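Local coordinates for SusD superfamily protein (Bacteroides thetaiotaomicron VPI-5482, PDB 3HDX), which probably binds polysaccharides or their fragments at the outer membrane, as a SusD-family protein linked to carbohydrate metabolism, at residues E90-T95 against Q105-D110; Q6-L11 against R15-G20; A373-N378 against S411-I416. All coordinates share one frame; numbering follows the deposited sequence.

Contact 1: E90-T95 against Q105-D110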
loop_
_atom_site.group_PDB
_atom_site.type_symbol
_atom_site.label_atom_id
_atom_site.label_comp_id
_atom_site.label_asym_id
_atom_site.label_seq_id
_atom_site.Cartn_x
_atom_site.Cartn_y
_atom_site.Cartn_z
ATOM N N GLU A 90 -5.960 -16.021 19.990
ATOM C CA GLU A 90 -5.872 -16.923 21.131
ATOM C C GLU A 90 -6.974 -16.687 22.154
ATOM O O GLU A 90 -7.491 -17.670 22.747
ATOM C CB GLU A 90 -4.494 -16.775 21.823
ATOM C CG GLU A 90 -3.347 -17.267 20.955
ATOM C CD GLU A 90 -1.965 -16.756 21.353
ATOM O OE1 GLU A 90 -1.834 -16.125 22.453
ATOM O OE2 GLU A 90 -1.002 -17.051 20.564
ATOM N N LYS A 91 -7.320 -15.408 22.358
ATOM C CA LYS A 91 -8.199 -15.021 23.475
ATOM C C LYS A 91 -9.656 -14.712 23.140
ATOM O O LYS A 91 -10.542 -14.972 23.954
ATOM C CB LYS A 91 -7.550 -13.856 24.204
ATOM C CG LYS A 91 -6.178 -14.193 24.796
ATOM C CD LYS A 91 -6.240 -15.250 25.881
ATOM C CE LYS A 91 -4.847 -15.516 26.488
ATOM N NZ LYS A 91 -4.922 -16.273 27.767
ATOM N N ALA A 92 -9.916 -14.179 21.963
ATOM C CA ALA A 92 -11.283 -13.836 21.567
ATOM C C ALA A 92 -12.302 -14.993 21.539
ATOM O O ALA A 92 -13.485 -14.748 21.826
ATOM C CB ALA A 92 -11.278 -13.067 20.209
ATOM N N PRO A 93 -11.879 -16.235 21.193
ATOM C CA PRO A 93 -12.881 -17.321 21.155
ATOM C C PRO A 93 -13.634 -17.507 22.484
ATOM O O PRO A 93 -14.824 -17.820 22.478
ATOM C CB PRO A 93 -12.041 -18.537 20.795
ATOM C CG PRO A 93 -10.957 -17.956 19.911
ATOM C CD PRO A 93 -10.614 -16.676 20.560
ATOM N N ARG A 94 -12.939 -17.248 23.592
ATOM C CA ARG A 94 -13.563 -17.329 24.931
ATOM C C ARG A 94 -14.765 -16.402 25.081
ATOM O O ARG A 94 -15.716 -16.711 25.820
ATOM C CB ARG A 94 -12.529 -16.935 25.989
ATOM C CG ARG A 94 -12.990 -17.024 27.439
ATOM C CD ARG A 94 -13.605 -18.369 27.815
ATOM N NE ARG A 94 -13.735 -18.430 29.291
ATOM C CZ ARG A 94 -14.554 -19.214 29.992
ATOM N NH1 ARG A 94 -15.443 -20.044 29.384
ATOM N NH2 ARG A 94 -14.503 -19.127 31.352
ATOM N N THR A 95 -14.715 -15.249 24.428
ATOM C CA THR A 95 -15.767 -14.234 24.545
ATOM C C THR A 95 -17.146 -14.768 24.129
ATOM O O THR A 95 -18.177 -14.367 24.705
ATOM C CB THR A 95 -15.397 -12.933 23.803
ATOM O OG1 THR A 95 -14.051 -12.556 24.171
ATOM C CG2 THR A 95 -16.370 -11.783 24.138
ATOM N N GLN A 105 -20.596 -16.169 14.578
ATOM C CA GLN A 105 -20.327 -15.466 13.322
ATOM C C GLN A 105 -19.494 -14.196 13.572
ATOM O O GLN A 105 -18.575 -13.908 12.794
ATOM C CB GLN A 105 -21.629 -15.166 12.555
ATOM C CG GLN A 105 -21.406 -14.595 11.150
ATOM C CD GLN A 105 -20.612 -15.525 10.311
ATOM O OE1 GLN A 105 -19.463 -15.236 9.978
ATOM N NE2 GLN A 105 -21.170 -16.708 10.041
ATOM N N ASN A 106 -19.772 -13.456 14.650
ATOM C CA ASN A 106 -19.013 -12.258 14.978
ATOM C C ASN A 106 -17.558 -12.662 15.244
ATOM O O ASN A 106 -16.633 -11.977 14.805
ATOM C CB ASN A 106 -19.640 -11.579 16.195
ATOM C CG ASN A 106 -19.288 -10.107 16.358
ATOM O OD1 ASN A 106 -20.038 -9.387 17.042
ATOM N ND2 ASN A 106 -18.143 -9.640 15.794
ATOM N N LEU A 107 -17.356 -13.762 15.954
ATOM C CA LEU A 107 -16.004 -14.254 16.191
ATOM C C LEU A 107 -15.296 -14.580 14.867
ATOM O O LEU A 107 -14.110 -14.191 14.673
ATOM C CB LEU A 107 -15.998 -15.499 17.093
ATOM C CG LEU A 107 -14.639 -16.177 17.347
ATOM C CD1 LEU A 107 -13.659 -15.290 18.171
ATOM C CD2 LEU A 107 -14.785 -17.549 17.963
ATOM N N LYS A 108 -15.987 -15.305 13.989
ATOM C CA LYS A 108 -15.388 -15.718 12.692
ATOM C C LYS A 108 -14.976 -14.479 11.886
ATOM O O LYS A 108 -13.885 -14.441 11.323
ATOM C CB LYS A 108 -16.337 -16.615 11.877
ATOM C CG LYS A 108 -16.457 -18.034 12.423
ATOM C CD LYS A 108 -17.405 -18.904 11.570
ATOM C CE LYS A 108 -17.474 -20.382 12.044
ATOM N N TYR A 109 -15.832 -13.457 11.870
ATOM C CA TYR A 109 -15.498 -12.217 11.165
ATOM C C TYR A 109 -14.248 -11.546 11.763
ATOM O O TYR A 109 -13.356 -11.093 11.040
ATOM C CB TYR A 109 -16.644 -11.204 11.197
ATOM C CG TYR A 109 -17.857 -11.458 10.297
ATOM C CD1 TYR A 109 -17.813 -12.330 9.207
ATOM C CD2 TYR A 109 -19.010 -10.706 10.475
ATOM C CE1 TYR A 109 -18.892 -12.509 8.379
ATOM C CE2 TYR A 109 -20.118 -10.857 9.622
ATOM C CZ TYR A 109 -20.042 -11.759 8.583
ATOM O OH TYR A 109 -21.108 -11.898 7.735
ATOM N N ASP A 110 -14.218 -11.450 13.088
ATOM C CA ASP A 110 -13.147 -10.736 13.769
ATOM C C ASP A 110 -11.812 -11.459 13.587
ATOM O O ASP A 110 -10.783 -10.817 13.304
ATOM C CB ASP A 110 -13.414 -10.584 15.282
ATOM C CG ASP A 110 -14.629 -9.733 15.627
ATOM O OD1 ASP A 110 -15.312 -9.187 14.725
ATOM O OD2 ASP A 110 -14.868 -9.601 16.855
#
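L107 carries the apolar part of this contact, reaching from helix 104-129 to the A92-P93 step, where P93 and L107 have the nearest CA atoms, 6.6 Å apart. With CG anti to the backbone N (chi1 176°), its fork leaves the helix and presents both methyls. CD1 lies over the A92-P93 peptide group, L107 CD1 being 3.6 Å from A92 C and equally near P93 N, so it packs on backbone as much as on side chain; L107 CD1 also meets A92 CB at 3.8 Å. The second methyl takes the neighbouring place, with L107 CD2 3.7 Å from P93 CA, and rests more loosely on P93 CB. The L107 side chain crosses that of P93 at about a right angle, and the two segments bury a modest 124 Å² in all.

The backbone around P93 is held by three-residue bonds. P93 N carries no hydrogen; T95 N to A92 O is 2.9 Å, while R94 N to K91 O is weak at 3.3 Å. On the other side regular helical bonds such as D110 N to N106 O, 3.0 Å, hold the helix that bears L107.

Polar bonding is directed to neighbours instead of across the pair. The buried D110 carboxylate is bonded to three tyrosines: OD1 pairs with Y181 OH, and OD2 with the hydroxyls of both Y102 and Y182, which would fix its rotation and probably favour the ionised form. R94 forms a salt bridge with E97.

The chain runs from helix 76-91 through the A92-P93 step and helix 93-98 and returns along helix 104-129, helix-on-helix packing consistent with the TPR-related helical region of a SusD-family protein.

Contact 2: Q6-L11 against R15-G20. With EDO (1,2-ethanediol), chain F.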
loop_
_atom_site.group_PDB
_atom_site.type_symbol
_atom_site.label_atom_id
_atom_site.label_comp_id
_atom_site.label_asym_id
_atom_site.label_seq_id
_atom_site.Cartn_x
_atom_site.Cartn_y
_atom_site.Cartn_z
ATOM N N GLN A 6 -5.925 -5.531 28.828
ATOM C CA GLN A 6 -6.965 -6.019 27.911
ATOM C C GLN A 6 -7.655 -7.247 28.488
ATOM O O GLN A 6 -6.994 -8.228 28.809
ATOM C CB GLN A 6 -6.352 -6.415 26.566
ATOM C CG GLN A 6 -7.332 -7.021 25.528
ATOM C CD GLN A 6 -8.284 -6.010 24.921
ATOM O OE1 GLN A 6 -7.834 -5.027 24.355
ATOM N NE2 GLN A 6 -9.603 -6.260 25.003
ATOM N N GLN A 7 -8.984 -7.212 28.528
ATOM C CA GLN A 7 -9.795 -8.357 28.924
ATOM C C GLN A 7 -10.634 -8.812 27.752
ATOM O O GLN A 7 -10.617 -8.179 26.700
ATOM C CB GLN A 7 -10.605 -8.079 30.181
ATOM C CG GLN A 7 -9.690 -7.611 31.367
ATOM C CD GLN A 7 -8.571 -8.617 31.761
ATOM O OE1 GLN A 7 -8.600 -9.783 31.356
ATOM N NE2 GLN A 7 -7.600 -8.167 32.570
ATOM N N TRP A 8 -11.300 -9.951 27.920
ATOM C CA TRP A 8 -12.036 -10.624 26.825
ATOM C C TRP A 8 -13.391 -11.145 27.310
ATOM O O TRP A 8 -13.865 -12.167 26.872
ATOM C CB TRP A 8 -11.179 -11.788 26.278
ATOM C CG TRP A 8 -9.781 -11.338 25.839
ATOM C CD1 TRP A 8 -8.660 -11.268 26.604
ATOM C CD2 TRP A 8 -9.428 -10.792 24.565
ATOM N NE1 TRP A 8 -7.621 -10.755 25.889
ATOM C CE2 TRP A 8 -8.066 -10.453 24.625
ATOM C CE3 TRP A 8 -10.129 -10.574 23.381
ATOM C CZ2 TRP A 8 -7.384 -9.912 23.535
ATOM C CZ3 TRP A 8 -9.467 -10.041 22.310
ATOM C CH2 TRP A 8 -8.094 -9.715 22.393
ATOM N N LYS A 9 -13.989 -10.396 28.229
ATOM C CA LYS A 9 -15.232 -10.783 28.890
ATOM C C LYS A 9 -16.460 -10.414 28.070
ATOM O O LYS A 9 -17.476 -11.124 28.097
ATOM C CB LYS A 9 -15.279 -10.084 30.265
ATOM C CG LYS A 9 -16.488 -10.428 31.163
ATOM C CD LYS A 9 -16.511 -9.572 32.423
ATOM C CE LYS A 9 -17.732 -9.913 33.331
ATOM N NZ LYS A 9 -17.597 -11.222 34.136
ATOM N N THR A 10 -16.394 -9.277 27.363
ATOM C CA THR A 10 -17.532 -8.763 26.638
ATOM C C THR A 10 -17.266 -8.443 25.176
ATOM O O THR A 10 -16.119 -8.325 24.737
ATOM C CB THR A 10 -18.000 -7.421 27.254
ATOM O OG1 THR A 10 -17.026 -6.386 27.019
ATOM C CG2 THR A 10 -18.309 -7.541 28.794
ATOM N N LEU A 11 -18.373 -8.231 24.478
ATOM C CA LEU A 11 -18.332 -7.823 23.093
ATOM C C LEU A 11 -17.562 -6.498 22.944
ATOM O O LEU A 11 -16.846 -6.313 21.944
ATOM C CB LEU A 11 -19.767 -7.739 22.548
ATOM C CG LEU A 11 -19.995 -7.138 21.173
ATOM C CD1 LEU A 11 -21.258 -7.696 20.544
ATOM C CD2 LEU A 11 -20.015 -5.636 21.298
ATOM N N ARG A 15 -14.392 -5.842 20.531
ATOM C CA ARG A 15 -14.477 -4.705 19.592
ATOM C C ARG A 15 -13.255 -3.814 19.758
ATOM O O ARG A 15 -12.581 -3.491 18.781
ATOM C CB ARG A 15 -15.741 -3.848 19.794
ATOM C CG ARG A 15 -15.944 -2.777 18.691
ATOM C CD ARG A 15 -16.818 -1.610 19.158
ATOM N NE ARG A 15 -16.175 -0.922 20.270
ATOM C CZ ARG A 15 -15.127 -0.112 20.142
ATOM N NH1 ARG A 15 -14.642 0.156 18.949
ATOM N NH2 ARG A 15 -14.581 0.447 21.202
ATOM N N SER A 16 -12.937 -3.448 20.998
ATOM C CA SER A 16 -11.802 -2.572 21.267
ATOM C C SER A 16 -10.465 -3.182 20.793
ATOM O O SER A 16 -9.652 -2.501 20.168
ATOM C CB SER A 16 -11.769 -2.195 22.759
ATOM O OG SER A 16 -10.636 -1.369 22.997
ATOM N N ALA A 17 -10.281 -4.473 21.054
ATOM C CA ALA A 17 -9.064 -5.180 20.648
ATOM C C ALA A 17 -8.957 -5.251 19.121
ATOM O O ALA A 17 -7.872 -5.066 18.560
ATOM C CB ALA A 17 -8.991 -6.593 21.274
ATOM N N LEU A 18 -10.071 -5.529 18.448
ATOM C CA LEU A 18 -10.075 -5.609 16.973
ATOM C C LEU A 18 -9.663 -4.240 16.411
ATOM O O LEU A 18 -8.770 -4.133 15.546
ATOM C CB LEU A 18 -11.474 -5.995 16.431
ATOM C CG LEU A 18 -11.619 -5.977 14.912
ATOM C CD1 LEU A 18 -10.642 -6.975 14.260
ATOM C CD2 LEU A 18 -13.113 -6.213 14.500
HETATM N N MSE A 19 -10.317 -3.175 16.904
HETATM C CA MSE A 19 -9.989 -1.812 16.427
HETATM C C MSE A 19 -8.512 -1.486 16.732
HETATM O O MSE A 19 -7.847 -0.796 15.938
HETATM C CB MSE A 19 -10.969 -0.767 16.974
HETATM C CG MSE A 19 -12.443 -1.030 16.548
HETATM SE SE MSE A 19 -12.745 -1.383 14.653
HETATM C CE MSE A 19 -14.423 -2.309 14.779
ATOM N N GLY A 20 -7.978 -2.039 17.828
ATOM C CA GLY A 20 -6.582 -1.877 18.152
ATOM C C GLY A 20 -5.636 -2.506 17.143
ATOM O O GLY A 20 -4.586 -1.937 16.862
HETATM C C1 EDO F . -10.801 -14.041 30.048
HETATM O O1 EDO F . -9.846 -13.725 29.016
HETATM C C2 EDO F . -11.843 -12.919 30.078
HETATM O O2 EDO F . -11.268 -11.595 30.329
HETATM O O HOH W 1 -8.429 -2.677 23.678
#
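L11 O is gripped twice, by R15 N and by T14 OG1, in the opening turn of helix 11-30. The bond from R15 N to L11 O is 2.9 Å long and fairly straight, with an angle of 162° at the hydrogen; joining residues four apart, it is the ordinary helical bond, and it ties the two segments. The start is an N-cap: T10 stands just before the helix and its OG1 accepts from D13 N. L11 N is bonded to D99 OD2.

Before the cap, the chain doubles back so that Q6 and W8 come to lie against A17. The methyl of A17 is the meeting point. W8 CH2 approaches A17 CB to 3.4 Å, with the methyl set obliquely to the indole, while the Q6 amide reaches the same methyl, Q6 OE1 lying 3.6 Å from A17 CB. Q6 also packs on its neighbour: its CG lies 3.3 Å above one face of the W8 ring, offset toward the rim. The W8 ring also meets that of F88 on helix 76-91, the planes about 85° apart.

The Q6 chain runs out with CG anti to the backbone N (chi1 177°) and then bends at chi2, which turns the amide toward the next peptide. There Q6 NE2 donates to Q7 O at 2.8 Å, in the carbonyl plane and close to the amide plane, an arrangement that fixes the flip of the amide. OE1 is thereby directed to a water that lies 2.7 Å from S16 OG; its donation to Q6 OE1 is very short, so that length is taken with caution. R15 sends its guanidinium group away to E12 in a salt bridge.

Beside the indole sits an ethanediol, probably from the crystallisation liquor: W8 N donates to its O2 at 2.9 Å, and O1 lies at the ring edge, near the plane.

Contact 3: A373-N378 against S411-I416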
loop_
_atom_site.group_PDB
_atom_site.type_symbol
_atom_site.label_atom_id
_atom_site.label_comp_id
_atom_site.label_asym_id
_atom_site.label_seq_id
_atom_site.Cartn_x
_atom_site.Cartn_y
_atom_site.Cartn_z
ATOM N N ALA A 373 0.480 -8.775 -15.314
ATOM C CA ALA A 373 0.443 -10.235 -15.225
ATOM C C ALA A 373 0.203 -10.892 -16.592
ATOM O O ALA A 373 0.879 -11.833 -16.964
ATOM C CB ALA A 373 -0.604 -10.702 -14.191
ATOM N N LEU A 374 -0.714 -10.318 -17.359
ATOM C CA LEU A 374 -1.055 -10.854 -18.679
ATOM C C LEU A 374 0.156 -10.753 -19.616
ATOM O O LEU A 374 0.476 -11.706 -20.322
ATOM C CB LEU A 374 -2.293 -10.178 -19.263
ATOM C CG LEU A 374 -3.598 -10.613 -18.608
ATOM C CD1 LEU A 374 -4.725 -9.645 -18.929
ATOM C CD2 LEU A 374 -3.963 -12.055 -19.031
ATOM N N CYS A 375 0.884 -9.631 -19.565
ATOM C CA CYS A 375 2.139 -9.537 -20.325
ATOM C C CYS A 375 3.150 -10.575 -19.891
ATOM O O CYS A 375 3.788 -11.237 -20.740
ATOM C CB CYS A 375 2.756 -8.175 -20.176
ATOM S SG CYS A 375 1.869 -6.908 -21.078
ATOM N N ALA A 376 3.292 -10.745 -18.575
ATOM C CA ALA A 376 4.211 -11.729 -18.035
ATOM C C ALA A 376 3.914 -13.156 -18.534
ATOM O O ALA A 376 4.827 -13.967 -18.750
ATOM C CB ALA A 376 4.267 -11.664 -16.496
ATOM N N LEU A 377 2.630 -13.427 -18.724
ATOM C CA LEU A 377 2.122 -14.693 -19.228
ATOM C C LEU A 377 2.086 -14.782 -20.758
ATOM O O LEU A 377 1.539 -15.736 -21.302
ATOM C CB LEU A 377 0.709 -14.904 -18.664
ATOM C CG LEU A 377 0.574 -15.043 -17.140
ATOM C CD1 LEU A 377 -0.866 -14.856 -16.693
ATOM C CD2 LEU A 377 1.147 -16.373 -16.719
ATOM N N ASN A 378 2.712 -13.818 -21.441
ATOM C CA ASN A 378 2.767 -13.756 -22.909
ATOM C C ASN A 378 1.357 -13.666 -23.530
ATOM O O ASN A 378 1.061 -14.272 -24.577
ATOM C CB ASN A 378 3.609 -14.917 -23.473
ATOM C CG ASN A 378 4.184 -14.610 -24.867
ATOM O OD1 ASN A 378 4.399 -13.442 -25.249
ATOM N ND2 ASN A 378 4.466 -15.672 -25.617
ATOM N N SER A 411 7.962 -3.562 -24.637
ATOM C CA SER A 411 7.531 -2.169 -24.841
ATOM C C SER A 411 6.211 -1.937 -24.102
ATOM O O SER A 411 6.021 -0.884 -23.464
ATOM C CB SER A 411 7.342 -1.815 -26.329
ATOM O OG SER A 411 8.562 -1.862 -27.051
ATOM N N LEU A 412 5.286 -2.907 -24.197
ATOM C CA LEU A 412 3.999 -2.807 -23.498
ATOM C C LEU A 412 4.186 -2.883 -21.979
ATOM O O LEU A 412 3.576 -2.109 -21.243
ATOM C CB LEU A 412 3.014 -3.866 -24.027
ATOM C CG LEU A 412 1.635 -3.907 -23.326
ATOM C CD1 LEU A 412 0.986 -2.520 -23.448
ATOM C CD2 LEU A 412 0.710 -4.977 -23.932
ATOM N N ILE A 413 5.033 -3.799 -21.510
ATOM C CA ILE A 413 5.337 -3.865 -20.052
ATOM C C ILE A 413 5.867 -2.521 -19.557
ATOM O O ILE A 413 5.352 -1.991 -18.572
ATOM C CB ILE A 413 6.331 -5.004 -19.703
ATOM C CG1 ILE A 413 5.674 -6.361 -19.888
ATOM C CG2 ILE A 413 6.902 -4.837 -18.247
ATOM C CD1 ILE A 413 6.702 -7.517 -19.961
ATOM N N ALA A 414 6.793 -1.926 -20.293
ATOM C CA ALA A 414 7.382 -0.644 -19.863
ATOM C C ALA A 414 6.254 0.419 -19.764
ATOM O O ALA A 414 6.195 1.184 -18.798
ATOM C CB ALA A 414 8.532 -0.205 -20.786
ATOM N N GLU A 415 5.357 0.436 -20.744
ATOM C CA GLU A 415 4.260 1.412 -20.741
ATOM C C GLU A 415 3.244 1.210 -19.598
ATOM O O GLU A 415 2.781 2.184 -19.005
ATOM C CB GLU A 415 3.567 1.521 -22.101
ATOM C CG GLU A 415 2.489 2.587 -22.174
ATOM C CD GLU A 415 2.968 3.991 -21.862
ATOM O OE1 GLU A 415 4.189 4.300 -21.991
ATOM O OE2 GLU A 415 2.095 4.790 -21.480
ATOM N N ILE A 416 2.939 -0.041 -19.287
ATOM C CA ILE A 416 2.086 -0.359 -18.129
ATOM C C ILE A 416 2.725 0.223 -16.858
ATOM O O ILE A 416 2.016 0.842 -16.044
ATOM C CB ILE A 416 1.858 -1.862 -17.962
ATOM C CG1 ILE A 416 1.006 -2.410 -19.135
ATOM C CG2 ILE A 416 1.144 -2.181 -16.630
ATOM C CD1 ILE A 416 1.013 -3.894 -19.328
#
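C375 and I413 are the closest backbone pair, their CA atoms 6.5 Å apart, where the last turn of helix 363-376 meets the early part of helix 409-423. C375 is the single residue of its segment that makes contact. Its side chain points at the other helix, and SG, anti to the carbonyl carbon (chi1 -73°), lands between two branched residues one turn apart: L412 CD2 and I416 CD1 each lie 3.6 Å from C375 SG. I413 meets the cysteine at CB more closely than at the sulfur; I413 CG1 to C375 CB is 3.4 Å, tighter than a usual carbon pair. All four residues are buried, and the interaction is purely apolar. Around them, S380 and A383 of helix 380-391 cover C375, while V384 of the same helix covers L412.

The polar bonds nearby belong to the helix end. L377 N still bonds to A373 O at 3.0 Å, and N378, with positive phi (60°), is the C-prime residue of a Schellman motif in which N378 N donates to C375 O at 2.9 Å and R379 N pairs with L374 O. C375 O is also held by R409 NE, so two donors share this carbonyl.

Such helix-on-helix packing at a Schellman-capped end is consistent with the mainly helical, TPR-clan region of this SusD-family protein.

How the contacts relate
Contacts 1 and 2 belong to one neighbourhood near the surface, with centres 10 Å apart: K91 packs on the W8 indole and T95 OG1 probably hydrogen-bonds to W8 O at 2.7 Å, while L18 of helix 11-30 reaches D110. Contact 3 lies remote, its centre 43 Å from that of contact 1, and across the chain's centre from contact 2. Chemistry follows place. Contact 3 is wholly buried and sulfur-and-hydrocarbon; contact 1 is partly buried, with methyls on a peptide; contact 2, at the surface, mixes aromatic packing, a bridging water and one helical backbone bond. Contacts 1 and 3 join separate helices, whereas contact 2 folds the loop before helix 11-30 back onto that helix.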